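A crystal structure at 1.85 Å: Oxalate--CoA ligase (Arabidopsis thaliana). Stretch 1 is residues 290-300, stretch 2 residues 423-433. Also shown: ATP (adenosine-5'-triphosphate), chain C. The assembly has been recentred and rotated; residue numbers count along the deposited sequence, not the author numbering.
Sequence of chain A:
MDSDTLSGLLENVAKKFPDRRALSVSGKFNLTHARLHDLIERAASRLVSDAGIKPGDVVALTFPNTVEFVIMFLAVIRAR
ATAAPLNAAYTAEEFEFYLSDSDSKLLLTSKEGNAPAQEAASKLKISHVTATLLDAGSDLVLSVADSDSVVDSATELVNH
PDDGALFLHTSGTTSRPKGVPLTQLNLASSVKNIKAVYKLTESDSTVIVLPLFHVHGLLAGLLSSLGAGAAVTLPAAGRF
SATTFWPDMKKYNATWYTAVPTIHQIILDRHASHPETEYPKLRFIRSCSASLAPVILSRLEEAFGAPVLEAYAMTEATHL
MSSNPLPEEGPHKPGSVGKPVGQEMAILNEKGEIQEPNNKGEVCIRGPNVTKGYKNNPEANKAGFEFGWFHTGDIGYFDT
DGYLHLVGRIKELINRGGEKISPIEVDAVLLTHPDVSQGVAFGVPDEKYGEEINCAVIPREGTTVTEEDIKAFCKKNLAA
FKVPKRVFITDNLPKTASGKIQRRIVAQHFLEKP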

# COMPACT_ATOMS: atom_id res chain seq x y z
N ALA A 290 -2.69 7.58 2.36
CA ALA A 290 -2.65 9.05 2.33
C ALA A 290 -3.98 9.49 2.90
O ALA A 290 -4.93 8.69 2.84
CB ALA A 290 -2.48 9.58 0.87
N SER A 291 -4.10 10.72 3.41
CA SER A 291 -5.36 11.06 4.11
C SER A 291 -6.53 11.07 3.17
O SER A 291 -6.44 11.58 2.01
CB SER A 291 -5.29 12.40 4.86
OG SER A 291 -4.97 13.41 3.95
N LEU A 292 -7.63 10.48 3.62
CA LEU A 292 -8.91 10.51 2.90
C LEU A 292 -9.72 11.73 3.40
O LEU A 292 -10.16 11.76 4.55
CB LEU A 292 -9.76 9.25 3.16
CG LEU A 292 -11.11 9.15 2.42
CD1 LEU A 292 -10.88 8.94 0.94
CD2 LEU A 292 -11.96 7.98 2.95
N ALA A 293 -9.91 12.74 2.55
CA ALA A 293 -10.68 13.88 3.00
C ALA A 293 -12.10 13.43 3.32
O ALA A 293 -12.66 12.58 2.60
CB ALA A 293 -10.68 14.98 1.90
N PRO A 294 -12.70 14.00 4.38
CA PRO A 294 -14.09 13.66 4.71
C PRO A 294 -15.06 13.79 3.52
O PRO A 294 -16.02 13.01 3.38
CB PRO A 294 -14.44 14.66 5.81
CG PRO A 294 -13.08 14.79 6.57
CD PRO A 294 -12.04 14.78 5.47
N VAL A 295 -14.80 14.76 2.65
CA VAL A 295 -15.75 14.93 1.52
C VAL A 295 -15.63 13.74 0.54
O VAL A 295 -16.65 13.27 -0.03
CB VAL A 295 -15.52 16.27 0.84
CG1 VAL A 295 -14.19 16.30 0.08
CG2 VAL A 295 -16.71 16.61 -0.10
N ILE A 296 -14.43 13.18 0.37
CA ILE A 296 -14.31 11.99 -0.47
C ILE A 296 -14.98 10.79 0.20
O ILE A 296 -15.63 9.96 -0.47
CB ILE A 296 -12.85 11.65 -0.80
CG1 ILE A 296 -12.14 12.87 -1.43
CG2 ILE A 296 -12.78 10.38 -1.68
CD1 ILE A 296 -12.96 13.47 -2.68
N LEU A 297 -14.82 10.67 1.52
CA LEU A 297 -15.51 9.59 2.24
C LEU A 297 -17.04 9.68 1.98
O LEU A 297 -17.68 8.66 1.60
CB LEU A 297 -15.18 9.68 3.75
CG LEU A 297 -15.76 8.55 4.63
CD1 LEU A 297 -14.85 8.36 5.88
CD2 LEU A 297 -17.18 8.81 5.09
N SER A 298 -17.61 10.88 2.18
CA SER A 298 -19.04 11.12 1.93
C SER A 298 -19.43 10.74 0.54
O SER A 298 -20.48 10.10 0.31
CB SER A 298 -19.40 12.61 2.13
OG SER A 298 -19.29 12.89 3.49
N ARG A 299 -18.65 11.21 -0.41
CA ARG A 299 -18.99 10.92 -1.81
C ARG A 299 -18.99 9.42 -2.10
O ARG A 299 -19.84 8.95 -2.85
CB ARG A 299 -18.04 11.62 -2.78
CG ARG A 299 -18.26 13.12 -2.81
CD ARG A 299 -17.23 13.85 -3.66
NE ARG A 299 -17.37 15.32 -3.48
CZ ARG A 299 -16.47 16.21 -3.87
NH1 ARG A 299 -15.40 15.80 -4.53
NH2 ARG A 299 -16.62 17.51 -3.59
N LEU A 300 -18.04 8.68 -1.52
CA LEU A 300 -18.00 7.25 -1.74
C LEU A 300 -19.20 6.54 -1.10
O LEU A 300 -19.75 5.61 -1.72
CB LEU A 300 -16.68 6.66 -1.18
CG LEU A 300 -15.37 6.89 -1.93
CD1 LEU A 300 -14.13 6.52 -1.02
CD2 LEU A 300 -15.32 6.04 -3.24
PG ATP C . 9.35 7.69 2.75
O1G ATP C . 9.33 9.15 3.20
O2G ATP C . 10.45 7.38 1.80
O3G ATP C . 9.33 6.74 3.95
PB ATP C . 6.51 7.19 2.57
O1B ATP C . 5.43 7.75 1.67
O2B ATP C . 6.60 7.61 4.00
O3B ATP C . 7.99 7.39 1.89
PA ATP C . 5.09 4.61 2.76
O1A ATP C . 5.55 3.58 3.78
O2A ATP C . 4.62 4.17 1.43
O3A ATP C . 6.36 5.57 2.48
O5' ATP C . 4.04 5.59 3.46
C5' ATP C . 3.70 5.55 4.87
C4' ATP C . 3.27 6.97 5.25
O4' ATP C . 2.02 7.27 4.61
C3' ATP C . 2.91 7.10 6.70
O3' ATP C . 4.09 7.28 7.48
C2' ATP C . 2.01 8.31 6.73
O2' ATP C . 2.82 9.49 6.58
C1' ATP C . 1.28 8.16 5.43
N9 ATP C . -0.07 7.57 5.60
C8 ATP C . -0.44 6.28 5.51
N7 ATP C . -1.79 6.18 5.72
C5 ATP C . -2.25 7.46 5.92
C6 ATP C . -3.58 8.07 6.17
N6 ATP C . -4.71 7.28 6.20
N1 ATP C . -3.61 9.41 6.31
C2 ATP C . -2.50 10.18 6.23
N3 ATP C . -1.26 9.69 6.01
C4 ATP C . -1.12 8.35 5.85
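Stretch 2 423-433: PIEVDAVLLTH

Stretch 2 is helical from Pro-423 onward, and a type I beta turn runs from Leu-430 to His-433. It runs in the same general direction as stretch 1: Ser-291 pairs with Ile-424 (CA to CA 6.7 Å), Ala-293 with Ala-428 (CA to CA 4.8 Å) and Val-295 with Thr-432 (CA to CA 6.3 Å). Together the stretches bury 362 Å².

Stretch 1 begins as an extended loop. Ala-290 does not touch stretch 2; with Ser-291 it lies beside the ATP, where Ser-291 N is 3.2 Å from ATP N1. The Ser-291 side chain points toward stretch 2. Its OG is 3.7 Å from Ile-424 CG2. Two waters extend its reach, one linking OG to Ile-424 O and the other linking OG to Asp-427 OD2. Leu-292 points away and makes no contact.

Ala-293 is the N-cap residue of the helix that follows. The backbones come closest here, and its small side chain packs directly on the stretch 2 helix: Ala-293 CB lies 3.8 Å from Ala-428 CA and 3.8 Å from Leu-431 CD1. Pro-294 starts the helix, with its CD 4.1 Å from Ala-428 CB. Val-295 CG1 sits 3.9 Å from Leu-431 CB, and Val-295 CB is 3.8 Å from Thr-432 CG2. A water joins Val-295 N to Ala-428 O. Ile-296 is set sideways, but its end comes nearer, with CG1 4.0 Å from Leu-431 CD1. Leu-431 thus packs against Ala-293, Val-295 and Ile-296.

Leu-297 and Ser-298 are too far away to take part. One helical turn beyond Val-295, Arg-299 again points toward stretch 2. Its NH2 gives a weak hydrogen bond to Leu-431 O at 3.3 Å. Waters also connect its guanidinium to the carbonyl oxygens of Leu-431, Thr-432 and His-433. Leu-300 is out of reach.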

# COMPACT_ATOMS: atom_id res chain seq x y z
N PRO A 423 -0.99 20.49 6.35
CA PRO A 423 -1.39 20.43 4.94
C PRO A 423 -2.56 19.46 4.70
O PRO A 423 -3.37 19.70 3.79
CB PRO A 423 -0.12 19.90 4.23
CG PRO A 423 0.99 20.22 5.15
CD PRO A 423 0.43 20.18 6.55
N ILE A 424 -2.65 18.41 5.50
CA ILE A 424 -3.81 17.48 5.46
C ILE A 424 -5.14 18.24 5.62
O ILE A 424 -6.11 18.06 4.84
CB ILE A 424 -3.68 16.42 6.62
CG1 ILE A 424 -2.59 15.42 6.27
CG2 ILE A 424 -5.03 15.67 6.89
CD1 ILE A 424 -2.45 14.32 7.32
N GLU A 425 -5.17 19.08 6.65
CA GLU A 425 -6.39 19.84 6.98
C GLU A 425 -6.80 20.75 5.81
O GLU A 425 -8.00 20.86 5.39
CB GLU A 425 -6.19 20.68 8.26
CG GLU A 425 -7.44 21.45 8.67
CD GLU A 425 -7.28 22.39 9.88
OE1 GLU A 425 -6.14 22.63 10.36
OE2 GLU A 425 -8.32 22.92 10.34
N VAL A 426 -5.79 21.46 5.30
CA VAL A 426 -6.08 22.41 4.21
C VAL A 426 -6.50 21.67 2.93
O VAL A 426 -7.46 22.10 2.28
CB VAL A 426 -4.87 23.34 3.94
CG1 VAL A 426 -5.14 24.28 2.77
CG2 VAL A 426 -4.54 24.16 5.16
N ASP A 427 -5.84 20.54 2.60
CA ASP A 427 -6.24 19.72 1.43
C ASP A 427 -7.71 19.34 1.49
O ASP A 427 -8.44 19.33 0.46
CB ASP A 427 -5.49 18.37 1.35
CG ASP A 427 -4.02 18.49 0.98
OD1 ASP A 427 -3.56 19.58 0.65
OD2 ASP A 427 -3.32 17.43 0.99
N ALA A 428 -8.10 18.92 2.70
CA ALA A 428 -9.48 18.49 2.89
C ALA A 428 -10.43 19.66 2.57
O ALA A 428 -11.49 19.47 1.99
CB ALA A 428 -9.71 17.99 4.32
N VAL A 429 -10.04 20.86 2.96
CA VAL A 429 -10.91 22.01 2.60
C VAL A 429 -10.93 22.26 1.09
O VAL A 429 -11.98 22.51 0.50
CB VAL A 429 -10.50 23.30 3.37
CG1 VAL A 429 -11.10 24.58 2.72
CG2 VAL A 429 -10.90 23.20 4.89
N LEU A 430 -9.77 22.20 0.44
CA LEU A 430 -9.72 22.49 -1.01
C LEU A 430 -10.62 21.57 -1.78
O LEU A 430 -11.31 21.98 -2.72
CB LEU A 430 -8.31 22.31 -1.53
CG LEU A 430 -7.36 23.35 -0.96
CD1 LEU A 430 -5.90 23.01 -1.36
CD2 LEU A 430 -7.82 24.72 -1.46
N LEU A 431 -10.62 20.29 -1.40
CA LEU A 431 -11.46 19.34 -2.12
C LEU A 431 -12.98 19.57 -1.97
O LEU A 431 -13.77 18.94 -2.70
CB LEU A 431 -11.14 17.90 -1.65
CG LEU A 431 -9.76 17.41 -2.08
CD1 LEU A 431 -9.53 15.94 -1.64
CD2 LEU A 431 -9.57 17.51 -3.59
N THR A 432 -13.40 20.40 -1.01
CA THR A 432 -14.84 20.68 -0.87
C THR A 432 -15.28 21.84 -1.77
O THR A 432 -16.48 22.11 -1.86
CB THR A 432 -15.27 21.02 0.57
OG1 THR A 432 -14.74 22.29 0.98
CG2 THR A 432 -14.78 19.97 1.56
N HIS A 433 -14.34 22.52 -2.42
CA HIS A 433 -14.76 23.59 -3.33
C HIS A 433 -15.46 22.95 -4.52
O HIS A 433 -14.95 22.00 -5.08
CB HIS A 433 -13.58 24.42 -3.80
CG HIS A 433 -13.98 25.59 -4.65
ND1 HIS A 433 -14.46 25.45 -5.93
CD2 HIS A 433 -14.02 26.92 -4.38
CE1 HIS A 433 -14.76 26.64 -6.43
NE2 HIS A 433 -14.49 27.55 -5.51
O HOH W 1 -6.74 15.62 3.50
O HOH W 2 -3.58 15.33 2.40
O HOH W 3 -13.24 17.28 3.23
O HOH W 4 -13.08 17.49 -5.03
O HOH W 5 -15.76 19.39 -5.60
O HOH W 6 -18.48 19.51 -1.75